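Long-range contact in glycosyl hydrolase family 88 (Pedobacter heparinus, PDB 3WIW), which probably removes unsaturated glucuronyl residues from heparin-derived oligosaccharides by hydrolysis: residues F330-S341 and Y381-K392. Residues are numbered along the deposited sequence; the frame is centred on the assembly and turned at random. Where two conformers were deposited one is given.
Sequences FKFAEDILKTLS and YLEALKRYAEIK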
loop_
_atom_site.group_PDB
_atom_site.type_symbol
_atom_site.label_atom_id
_atom_site.label_comp_id
_atom_site.label_asym_id
_atom_site.label_seq_id
_atom_site.Cartn_x
_atom_site.Cartn_y
_atom_site.Cartn_z
ATOM N N PHE A 330 11.900 -0.178 14.364
ATOM C CA PHE A 330 12.401 -1.422 13.800
ATOM C C PHE A 330 11.855 -2.624 14.579
ATOM O O PHE A 330 11.401 -3.617 13.986
ATOM C CB PHE A 330 13.925 -1.454 13.843
ATOM C CG PHE A 330 14.490 -2.724 13.317
ATOM C CD1 PHE A 330 14.692 -2.894 11.956
ATOM C CD2 PHE A 330 14.772 -3.775 14.177
ATOM C CE1 PHE A 330 15.198 -4.080 11.463
ATOM C CE2 PHE A 330 15.279 -4.973 13.681
ATOM C CZ PHE A 330 15.494 -5.112 12.330
ATOM N N LYS A 331 11.910 -2.557 15.907
ATOM C CA LYS A 331 11.477 -3.679 16.749
ATOM C C LYS A 331 9.989 -3.957 16.561
ATOM O O LYS A 331 9.570 -5.111 16.470
ATOM C CB LYS A 331 11.790 -3.396 18.229
ATOM C CG LYS A 331 11.308 -4.449 19.207
ATOM C CD LYS A 331 11.958 -5.797 18.959
ATOM C CE LYS A 331 11.754 -6.740 20.157
ATOM N NZ LYS A 331 10.330 -6.880 20.600
ATOM N N PHE A 332 9.192 -2.900 16.465
ATOM C CA PHE A 332 7.749 -3.065 16.311
ATOM C C PHE A 332 7.461 -3.726 14.965
ATOM O O PHE A 332 6.661 -4.660 14.883
ATOM C CB PHE A 332 7.063 -1.711 16.473
ATOM C CG PHE A 332 5.584 -1.790 16.728
ATOM C CD1 PHE A 332 4.687 -1.971 15.675
ATOM C CD2 PHE A 332 5.083 -1.647 18.018
ATOM C CE1 PHE A 332 3.298 -2.041 15.913
ATOM C CE2 PHE A 332 3.712 -1.687 18.254
ATOM C CZ PHE A 332 2.811 -1.898 17.205
ATOM N N ALA A 333 8.136 -3.267 13.908
ATOM C CA ALA A 333 7.976 -3.871 12.583
ATOM C C ALA A 333 8.415 -5.333 12.586
ATOM O O ALA A 333 7.751 -6.184 12.008
ATOM C CB ALA A 333 8.762 -3.099 11.531
ATOM N N GLU A 334 9.553 -5.620 13.211
ATOM C CA GLU A 334 10.039 -6.987 13.312
ATOM C C GLU A 334 9.008 -7.895 13.984
ATOM O O GLU A 334 8.767 -9.029 13.536
ATOM C CB GLU A 334 11.357 -6.998 14.079
ATOM C CG GLU A 334 11.979 -8.365 14.236
ATOM C CD GLU A 334 13.305 -8.283 14.967
ATOM O OE1 GLU A 334 14.356 -8.452 14.320
ATOM O OE2 GLU A 334 13.296 -8.043 16.193
ATOM N N ASP A 335 8.391 -7.404 15.062
ATOM C CA ASP A 335 7.382 -8.189 15.782
ATOM C C ASP A 335 6.176 -8.437 14.874
ATOM O O ASP A 335 5.647 -9.550 14.845
ATOM C CB ASP A 335 6.918 -7.455 17.036
ATOM C CG ASP A 335 7.967 -7.429 18.134
ATOM O OD1 ASP A 335 8.896 -8.277 18.125
ATOM O OD2 ASP A 335 7.851 -6.553 19.029
ATOM N N ILE A 336 5.733 -7.425 14.117
ATOM C CA ILE A 336 4.634 -7.638 13.190
ATOM C C ILE A 336 5.023 -8.707 12.184
ATOM O O ILE A 336 4.233 -9.615 11.893
ATOM C CB ILE A 336 4.302 -6.358 12.392
ATOM C CG1 ILE A 336 3.685 -5.285 13.299
ATOM C CG2 ILE A 336 3.368 -6.694 11.241
ATOM C CD1 ILE A 336 3.647 -3.893 12.629
ATOM N N LEU A 337 6.220 -8.600 11.616
ATOM C CA LEU A 337 6.636 -9.568 10.611
ATOM C C LEU A 337 6.726 -10.994 11.145
ATOM O O LEU A 337 6.386 -11.947 10.430
ATOM C CB LEU A 337 7.947 -9.147 9.939
ATOM C CG LEU A 337 7.872 -7.886 9.084
ATOM C CD1 LEU A 337 9.262 -7.614 8.532
ATOM C CD2 LEU A 337 6.845 -8.063 7.974
ATOM N N LYS A 338 7.162 -11.149 12.393
ATOM C CA LYS A 338 7.183 -12.477 12.975
ATOM C C LYS A 338 5.769 -13.045 13.092
ATOM O O LYS A 338 5.562 -14.225 12.824
ATOM C CB LYS A 338 7.906 -12.461 14.308
ATOM C CG LYS A 338 9.407 -12.365 14.127
ATOM C CD LYS A 338 10.137 -12.138 15.441
ATOM C CE LYS A 338 11.634 -12.225 15.232
ATOM N NZ LYS A 338 12.389 -12.043 16.492
ATOM N N THR A 339 4.792 -12.225 13.474
ATOM C CA THR A 339 3.398 -12.679 13.520
ATOM C C THR A 339 2.848 -13.009 12.127
ATOM O O THR A 339 2.211 -14.060 11.925
ATOM C CB THR A 339 2.485 -11.650 14.232
ATOM O OG1 THR A 339 2.937 -11.455 15.579
ATOM C CG2 THR A 339 1.035 -12.143 14.273
ATOM N N LEU A 340 3.083 -12.120 11.167
ATOM C CA LEU A 340 2.616 -12.352 9.805
ATOM C C LEU A 340 3.239 -13.587 9.173
ATOM O O LEU A 340 2.630 -14.197 8.296
ATOM C CB LEU A 340 2.862 -11.129 8.915
ATOM C CG LEU A 340 1.971 -9.927 9.223
ATOM C CD1 LEU A 340 2.347 -8.846 8.230
ATOM C CD2 LEU A 340 0.469 -10.231 9.091
ATOM N N SER A 341 4.439 -13.957 9.628
ATOM C CA SER A 341 5.178 -15.092 9.084
ATOM C C SER A 341 4.880 -16.408 9.801
ATOM O O SER A 341 5.404 -17.456 9.413
ATOM C CB SER A 341 6.685 -14.823 9.132
ATOM O OG SER A 341 7.011 -13.636 8.437
ATOM N N TYR A 381 3.722 -6.949 2.368
ATOM C CA TYR A 381 4.470 -7.903 3.162
ATOM C C TYR A 381 5.831 -8.219 2.548
ATOM O O TYR A 381 6.855 -8.158 3.232
ATOM C CB TYR A 381 3.647 -9.179 3.328
ATOM C CG TYR A 381 4.366 -10.323 3.995
ATOM C CD1 TYR A 381 4.739 -10.255 5.338
ATOM C CD2 TYR A 381 4.641 -11.483 3.294
ATOM C CE1 TYR A 381 5.377 -11.346 5.978
ATOM C CE2 TYR A 381 5.269 -12.571 3.905
ATOM C CZ TYR A 381 5.636 -12.491 5.244
ATOM O OH TYR A 381 6.259 -13.568 5.834
ATOM N N LEU A 382 5.874 -8.512 1.246
ATOM C CA LEU A 382 7.181 -8.759 0.638
ATOM C C LEU A 382 8.033 -7.487 0.627
ATOM O O LEU A 382 9.263 -7.562 0.796
ATOM C CB LEU A 382 7.080 -9.372 -0.764
ATOM C CG LEU A 382 6.472 -10.776 -0.821
ATOM C CD1 LEU A 382 6.776 -11.386 -2.171
ATOM C CD2 LEU A 382 6.994 -11.685 0.300
ATOM N N GLU A 383 7.418 -6.319 0.463
ATOM C CA GLU A 383 8.184 -5.073 0.530
ATOM C C GLU A 383 8.842 -4.950 1.899
ATOM O O GLU A 383 10.031 -4.620 2.011
ATOM C CB GLU A 383 7.270 -3.894 0.279
ATOM C CG GLU A 383 8.022 -2.589 0.120
ATOM C CD GLU A 383 7.051 -1.475 -0.105
ATOM O OE1 GLU A 383 6.785 -1.164 -1.277
ATOM O OE2 GLU A 383 6.505 -0.927 0.883
ATOM N N ALA A 384 8.082 -5.276 2.948
ATOM C CA ALA A 384 8.616 -5.229 4.306
ATOM C C ALA A 384 9.753 -6.245 4.520
ATOM O O ALA A 384 10.779 -5.929 5.144
ATOM C CB ALA A 384 7.484 -5.436 5.324
ATOM N N LEU A 385 9.590 -7.458 3.990
ATOM C CA LEU A 385 10.657 -8.452 4.076
ATOM C C LEU A 385 11.932 -7.949 3.388
ATOM O O LEU A 385 13.033 -8.128 3.900
ATOM C CB LEU A 385 10.255 -9.784 3.446
ATOM C CG LEU A 385 9.103 -10.550 4.094
ATOM C CD1 LEU A 385 9.041 -11.966 3.566
ATOM C CD2 LEU A 385 9.215 -10.583 5.607
ATOM N N LYS A 386 11.793 -7.333 2.224
ATOM C CA LYS A 386 12.950 -6.801 1.518
ATOM C C LYS A 386 13.614 -5.678 2.340
ATOM O O LYS A 386 14.837 -5.650 2.474
ATOM C CB LYS A 386 12.533 -6.297 0.136
ATOM C CG LYS A 386 13.698 -5.958 -0.759
ATOM C CD LYS A 386 13.264 -5.570 -2.180
ATOM C CE LYS A 386 12.395 -4.320 -2.174
ATOM N NZ LYS A 386 12.548 -3.554 -3.456
ATOM N N ARG A 387 12.818 -4.769 2.908
ATOM C CA ARG A 387 13.374 -3.699 3.739
ATOM C C ARG A 387 14.077 -4.236 4.989
ATOM O O ARG A 387 15.162 -3.773 5.375
ATOM C CB ARG A 387 12.288 -2.680 4.109
ATOM C CG ARG A 387 11.809 -1.883 2.936
ATOM C CD ARG A 387 10.616 -0.993 3.287
ATOM N NE ARG A 387 10.207 -0.196 2.129
ATOM C CZ ARG A 387 9.390 0.853 2.181
ATOM N NH1 ARG A 387 9.132 1.540 1.065
ATOM N NH2 ARG A 387 8.837 1.225 3.336
ATOM N N TYR A 388 13.453 -5.222 5.618
ATOM C CA TYR A 388 13.997 -5.838 6.810
ATOM C C TYR A 388 15.325 -6.526 6.477
ATOM O O TYR A 388 16.323 -6.357 7.177
ATOM C CB TYR A 388 12.989 -6.847 7.369
ATOM C CG TYR A 388 13.466 -7.567 8.608
ATOM C CD1 TYR A 388 13.240 -7.034 9.865
ATOM C CD2 TYR A 388 14.141 -8.768 8.519
ATOM C CE1 TYR A 388 13.657 -7.673 11.006
ATOM C CE2 TYR A 388 14.552 -9.447 9.668
ATOM C CZ TYR A 388 14.318 -8.882 10.901
ATOM O OH TYR A 388 14.745 -9.513 12.033
ATOM N N ALA A 389 15.336 -7.332 5.420
ATOM C CA ALA A 389 16.553 -8.020 5.027
ATOM C C ALA A 389 17.684 -7.057 4.655
ATOM O O ALA A 389 18.855 -7.353 4.903
ATOM C CB ALA A 389 16.270 -8.995 3.886
ATOM N N GLU A 390 17.345 -5.910 4.073
ATOM C CA GLU A 390 18.354 -4.922 3.711
ATOM C C GLU A 390 18.987 -4.312 4.953
ATOM O O GLU A 390 20.203 -4.138 5.017
ATOM C CB GLU A 390 17.727 -3.836 2.834
ATOM C CG GLU A 390 18.616 -2.610 2.591
ATOM C CD GLU A 390 19.942 -2.935 1.930
ATOM O OE1 GLU A 390 20.045 -3.986 1.251
ATOM O OE2 GLU A 390 20.888 -2.133 2.097
ATOM N N ILE A 391 18.159 -4.006 5.950
ATOM C CA ILE A 391 18.657 -3.444 7.196
ATOM C C ILE A 391 19.580 -4.434 7.896
ATOM O O ILE A 391 20.669 -4.078 8.328
ATOM C CB ILE A 391 17.496 -3.031 8.130
ATOM C CG1 ILE A 391 16.775 -1.801 7.562
ATOM C CG2 ILE A 391 18.014 -2.730 9.552
ATOM C CD1 ILE A 391 15.422 -1.547 8.201
ATOM N N LYS A 392 19.141 -5.684 7.976
ATOM C CA LYS A 392 19.889 -6.728 8.673
ATOM C C LYS A 392 21.018 -7.334 7.835
ATOM O O LYS A 392 21.843 -8.097 8.354
ATOM C CB LYS A 392 18.923 -7.833 9.114
ATOM C CG LYS A 392 17.918 -7.391 10.169
ATOM C CD LYS A 392 18.508 -7.465 11.567
ATOM C CE LYS A 392 18.574 -8.907 12.050
ATOM N NZ LYS A 392 18.993 -9.007 13.481
HETATM O O HOH W 1 16.918 -8.570 15.066
#
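Leu-337 of helix 327-340 enters helix 375-392 as a knob in a hole made by Tyr-381, Ala-384, Leu-385 and Tyr-388. Its two methyls divide the work: CD2 lies 3.8 Å from Ala-384 CB, whose small side chain lets the leucine come in close, while CD1 meets Tyr-388 CB. Farther along, Leu-340 lays its CB against Tyr-381 CE1. At the other end the Phe-330 and Tyr-388 rings are nearly parallel but slid so far apart that they barely overlap, touching through Phe-330 CZ and Tyr-388 CE1 at 3.4 Å. Ile-391 CG2 and the bent aliphatic chain of Lys-392 also meet the phenylalanine, whose flat apolar ring suits a site lined by tyrosine ring, methyl and methylenes.

Two tyrosines combine apolar rings with hydroxyls that reach across the interface. With CG anti to the backbone nitrogen (chi1 179°), Tyr-388 swings its ring out toward helix 327-340, where OH donates to Glu-334 OE1 (2.6 Å), on the anti lone pair of a carboxylate turned 59° from the ring. A water links that same oxygen to Lys-392 NZ. Tyr-381 OH donates to Ser-341 OG (2.7 Å), which in turn donates to Leu-337 O, a carbonyl also bound by Ser-341 N from its opposite face. A phenylalanine in place of Tyr-388 would probably keep much of the ring packing but leave Glu-334 OE1 without its hydroxyl donor.

The axes of segments 330-340 and 381-392 approach to 11.1 Å, their directions 128° apart, and Trp-31 from helix 30-49 meets Tyr-388 edge-to-face. The contact thus joins the last two helices of this alpha6/alpha6-barrel protein.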